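Local atomic coordinates of nucleoside-diphosphate-sugar pyrophosphorylase (Vibrio cholerae, PDB entry 4EVW), a protein that probably transfers a nucleotidyl group from a nucleoside triphosphate to a sugar phosphate, releasing pyrophosphate and forming a nucleotide-activated sugar. Residues A[153-161]-A[210-221]. The protein carries 1 engineered substitution. Numbering follows the deposited sequence.
Sequences GSTKVIQTA and NELIQKGLNIHY. Engineered in segment 210-221: Glu-211 (natural residue Leu).
Val-157 is the apolar pivot of this contact, with each methyl group committed to a different partner. CG1, anti to the backbone N (chi1 175°), meets Ile-213 CD1 of the helix at 4.1 Å, while CG2 packs against Tyr-221 CB and lies in the plane of the tyrosine ring, at its edge. Ile-213 extends CD1 across the strand backbone, coming within 3.4 Å of Val-157 O. Beside this apolar cluster the backbones of Lys-156 and His-220 form a single beta bridge: Val-157 N donates to Ile-219 O and Tyr-221 N to Thr-155 O, both at 2.8 Å. The segments join the two-stranded hairpin 146-149/157-161 to the large mixed sheet through strand 219-223, consistent with the Rossmann-like fold of nucleotidyltransferases. At the other end of the strand, the carboxamide of Asn-210 matches the donor and acceptor of Thr-160: OD1 accepts from Thr-160 N and from a water shared with Ile-158 O, and ND2 gives Thr-160 O a nearly straight bond of 2.9 Å (173°). Thr-160 O lies in the amide plane, though ND2 approaches from above the carbonyl plane. This pair fixes the amide's rotation, and Thr-160 OG1 turns instead to Ala-206 O. Val-157, Ile-219 and Thr-160 are buried, whereas Ile-158 is exposed and Thr-155, Lys-156 and His-220 partly so. There Thr-155 OG1 and His-220 ND1 share a 2.6 Å hydrogen bond, and Lys-156 CA packs over one imidazole face. Asn-218 OD1 receives Lys-156 NZ at 3.2 Å and, weakly, His-220 NE2. A second water joins Lys-156 NZ and Val-157 O to Ile-219 N.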
loop_
_atom_site.group_PDB
_atom_site.type_symbol
_atom_site.label_atom_id
_atom_site.label_comp_id
_atom_site.label_asym_id
_atom_site.label_seq_id
_atom_site.Cartn_x
_atom_site.Cartn_y
_atom_site.Cartn_z
ATOM N N GLY A 153 -7.960 -24.627 -3.666
ATOM C CA GLY A 153 -8.452 -24.911 -2.330
ATOM C C GLY A 153 -7.565 -24.409 -1.208
ATOM O O GLY A 153 -7.921 -24.518 -0.036
ATOM N N SER A 154 -6.399 -23.878 -1.559
ATOM C CA SER A 154 -5.476 -23.337 -0.567
ATOM C C SER A 154 -5.261 -21.877 -0.916
ATOM O O SER A 154 -5.203 -21.526 -2.091
ATOM C CB SER A 154 -4.132 -24.064 -0.611
ATOM O OG SER A 154 -3.161 -23.385 0.174
ATOM N N THR A 155 -5.150 -21.023 0.093
ATOM C CA THR A 155 -4.924 -19.613 -0.172
ATOM C C THR A 155 -3.459 -19.285 0.060
ATOM O O THR A 155 -3.074 -18.120 0.116
ATOM C CB THR A 155 -5.796 -18.715 0.730
ATOM O OG1 THR A 155 -5.634 -19.107 2.096
ATOM C CG2 THR A 155 -7.256 -18.820 0.333
ATOM N N LYS A 156 -2.640 -20.325 0.184
ATOM C CA LYS A 156 -1.217 -20.133 0.419
ATOM C C LYS A 156 -0.541 -19.551 -0.824
ATOM O O LYS A 156 -0.890 -19.904 -1.951
ATOM C CB LYS A 156 -0.575 -21.469 0.797
ATOM C CG LYS A 156 0.576 -21.357 1.780
ATOM C CD LYS A 156 1.036 -22.735 2.249
ATOM C CE LYS A 156 2.473 -22.694 2.754
ATOM N NZ LYS A 156 2.675 -21.706 3.853
ATOM N N VAL A 157 0.413 -18.647 -0.616
ATOM C CA VAL A 157 1.149 -18.028 -1.720
ATOM C C VAL A 157 2.580 -18.560 -1.706
ATOM O O VAL A 157 3.232 -18.579 -0.661
ATOM C CB VAL A 157 1.173 -16.485 -1.588
ATOM C CG1 VAL A 157 2.038 -15.871 -2.684
ATOM C CG2 VAL A 157 -0.249 -15.936 -1.681
ATOM N N ILE A 158 3.071 -18.992 -2.863
ATOM C CA ILE A 158 4.422 -19.532 -2.932
ATOM C C ILE A 158 5.407 -18.590 -3.605
ATOM O O ILE A 158 6.608 -18.800 -3.522
ATOM C CB ILE A 158 4.460 -20.884 -3.692
ATOM C CG1 ILE A 158 3.872 -20.717 -5.094
ATOM C CG2 ILE A 158 3.708 -21.943 -2.903
ATOM C CD1 ILE A 158 3.959 -21.973 -5.953
ATOM N N GLN A 159 4.904 -17.552 -4.262
ATOM C CA GLN A 159 5.781 -16.610 -4.954
ATOM C C GLN A 159 5.034 -15.353 -5.378
ATOM O O GLN A 159 3.829 -15.391 -5.622
ATOM C CB GLN A 159 6.364 -17.296 -6.204
ATOM C CG GLN A 159 7.361 -16.476 -7.014
ATOM C CD GLN A 159 7.765 -17.174 -8.311
ATOM O OE1 GLN A 159 7.523 -18.369 -8.487
ATOM N NE2 GLN A 159 8.392 -16.432 -9.216
ATOM N N THR A 160 5.749 -14.233 -5.442
ATOM C CA THR A 160 5.168 -12.983 -5.914
ATOM C C THR A 160 6.154 -12.416 -6.935
ATOM O O THR A 160 7.345 -12.729 -6.897
ATOM C CB THR A 160 4.965 -11.922 -4.798
ATOM O OG1 THR A 160 6.229 -11.588 -4.212
ATOM C CG2 THR A 160 4.010 -12.430 -3.729
ATOM N N ALA A 161 5.641 -11.607 -7.853
ATOM C CA ALA A 161 6.457 -10.973 -8.888
ATOM C C ALA A 161 5.831 -9.613 -9.160
ATOM O O ALA A 161 4.609 -9.480 -9.134
ATOM C CB ALA A 161 6.453 -11.815 -10.158
ATOM N N ASN A 210 8.607 -12.665 -1.009
ATOM C CA ASN A 210 9.451 -13.804 -1.369
ATOM C C ASN A 210 10.484 -14.076 -0.284
ATOM O O ASN A 210 10.839 -15.227 -0.040
ATOM C CB ASN A 210 10.136 -13.573 -2.718
ATOM C CG ASN A 210 9.153 -13.602 -3.866
ATOM O OD1 ASN A 210 8.305 -14.488 -3.937
ATOM N ND2 ASN A 210 9.258 -12.636 -4.768
ATOM N N GLU A 211 10.950 -13.019 0.379
ATOM C CA GLU A 211 11.926 -13.186 1.455
ATOM C C GLU A 211 11.247 -13.899 2.627
ATOM O O GLU A 211 11.834 -14.772 3.270
ATOM C CB GLU A 211 12.457 -11.819 1.916
ATOM C CG GLU A 211 13.142 -10.975 0.830
ATOM C CD GLU A 211 14.484 -11.544 0.382
ATOM O OE1 GLU A 211 15.004 -12.458 1.058
ATOM O OE2 GLU A 211 15.024 -11.070 -0.641
ATOM N N LEU A 212 9.999 -13.530 2.902
ATOM C CA LEU A 212 9.255 -14.143 3.999
ATOM C C LEU A 212 8.879 -15.594 3.691
ATOM O O LEU A 212 8.959 -16.467 4.558
ATOM C CB LEU A 212 7.992 -13.324 4.304
ATOM C CG LEU A 212 8.235 -11.875 4.750
ATOM C CD1 LEU A 212 6.920 -11.236 5.161
ATOM C CD2 LEU A 212 9.214 -11.850 5.917
ATOM N N ILE A 213 8.461 -15.847 2.456
ATOM C CA ILE A 213 8.092 -17.196 2.045
ATOM C C ILE A 213 9.315 -18.116 2.115
ATOM O O ILE A 213 9.218 -19.255 2.564
ATOM C CB ILE A 213 7.506 -17.184 0.611
ATOM C CG1 ILE A 213 6.155 -16.462 0.625
ATOM C CG2 ILE A 213 7.341 -18.611 0.080
ATOM C CD1 ILE A 213 5.595 -16.169 -0.749
ATOM N N GLN A 214 10.470 -17.619 1.688
ATOM C CA GLN A 214 11.684 -18.427 1.736
ATOM C C GLN A 214 12.046 -18.796 3.167
ATOM O O GLN A 214 12.566 -19.882 3.420
ATOM C CB GLN A 214 12.846 -17.681 1.084
ATOM C CG GLN A 214 12.874 -17.803 -0.426
ATOM C CD GLN A 214 13.851 -16.843 -1.059
ATOM O OE1 GLN A 214 14.909 -16.566 -0.498
ATOM N NE2 GLN A 214 13.508 -16.336 -2.241
ATOM N N LYS A 215 11.773 -17.891 4.105
ATOM C CA LYS A 215 12.074 -18.151 5.507
ATOM C C LYS A 215 11.040 -19.050 6.164
ATOM O O LYS A 215 11.123 -19.338 7.352
ATOM C CB LYS A 215 12.198 -16.839 6.285
ATOM C CG LYS A 215 13.550 -16.168 6.105
ATOM C CD LYS A 215 13.645 -14.863 6.876
ATOM C CE LYS A 215 12.719 -13.806 6.299
ATOM N NZ LYS A 215 13.476 -12.622 5.801
ATOM N N GLY A 216 10.062 -19.488 5.382
ATOM C CA GLY A 216 9.052 -20.382 5.914
ATOM C C GLY A 216 7.841 -19.749 6.563
ATOM O O GLY A 216 7.061 -20.451 7.207
ATOM N N LEU A 217 7.665 -18.439 6.414
ATOM C CA LEU A 217 6.501 -17.802 7.009
ATOM C C LEU A 217 5.272 -18.192 6.207
ATOM O O LEU A 217 5.364 -18.526 5.024
ATOM C CB LEU A 217 6.657 -16.281 7.058
ATOM C CG LEU A 217 7.821 -15.773 7.919
ATOM C CD1 LEU A 217 7.580 -14.301 8.252
ATOM C CD2 LEU A 217 7.929 -16.585 9.199
ATOM N N ASN A 218 4.127 -18.143 6.871
ATOM C CA ASN A 218 2.852 -18.535 6.290
ATOM C C ASN A 218 2.151 -17.371 5.591
ATOM O O ASN A 218 1.385 -16.636 6.206
ATOM C CB ASN A 218 1.985 -19.108 7.416
ATOM C CG ASN A 218 0.735 -19.781 6.911
ATOM O OD1 ASN A 218 0.665 -20.203 5.758
ATOM N ND2 ASN A 218 -0.258 -19.909 7.783
ATOM N N ILE A 219 2.405 -17.223 4.294
ATOM C CA ILE A 219 1.825 -16.130 3.520
ATOM C C ILE A 219 0.647 -16.576 2.658
ATOM O O ILE A 219 0.729 -17.568 1.935
ATOM C CB ILE A 219 2.901 -15.485 2.612
ATOM C CG1 ILE A 219 4.105 -15.044 3.460
ATOM C CG2 ILE A 219 2.302 -14.312 1.843
ATOM C CD1 ILE A 219 3.770 -14.051 4.581
ATOM N N HIS A 220 -0.453 -15.834 2.734
ATOM C CA HIS A 220 -1.646 -16.173 1.965
ATOM C C HIS A 220 -2.133 -15.040 1.089
ATOM O O HIS A 220 -1.572 -13.947 1.084
ATOM C CB HIS A 220 -2.783 -16.561 2.915
ATOM C CG HIS A 220 -2.583 -17.880 3.588
ATOM N ND1 HIS A 220 -3.385 -18.971 3.333
ATOM C CD2 HIS A 220 -1.662 -18.293 4.491
ATOM C CE1 HIS A 220 -2.967 -20.000 4.047
ATOM N NE2 HIS A 220 -1.922 -19.615 4.758
ATOM N N TYR A 221 -3.174 -15.318 0.316
ATOM C CA TYR A 221 -3.780 -14.282 -0.494
ATOM C C TYR A 221 -5.230 -14.257 -0.087
ATOM O O TYR A 221 -5.729 -15.195 0.543
ATOM C CB TYR A 221 -3.657 -14.559 -2.006
ATOM C CG TYR A 221 -4.460 -15.731 -2.558
ATOM C CD1 TYR A 221 -5.826 -15.618 -2.826
ATOM C CD2 TYR A 221 -3.833 -16.941 -2.854
ATOM C CE1 TYR A 221 -6.545 -16.685 -3.388
ATOM C CE2 TYR A 221 -4.539 -18.011 -3.413
ATOM C CZ TYR A 221 -5.891 -17.876 -3.676
ATOM O OH TYR A 221 -6.578 -18.929 -4.236
HETATM O O HOH W 1 3.532 -19.007 2.251
HETATM O O HOH W 2 8.920 -17.197 -3.301
#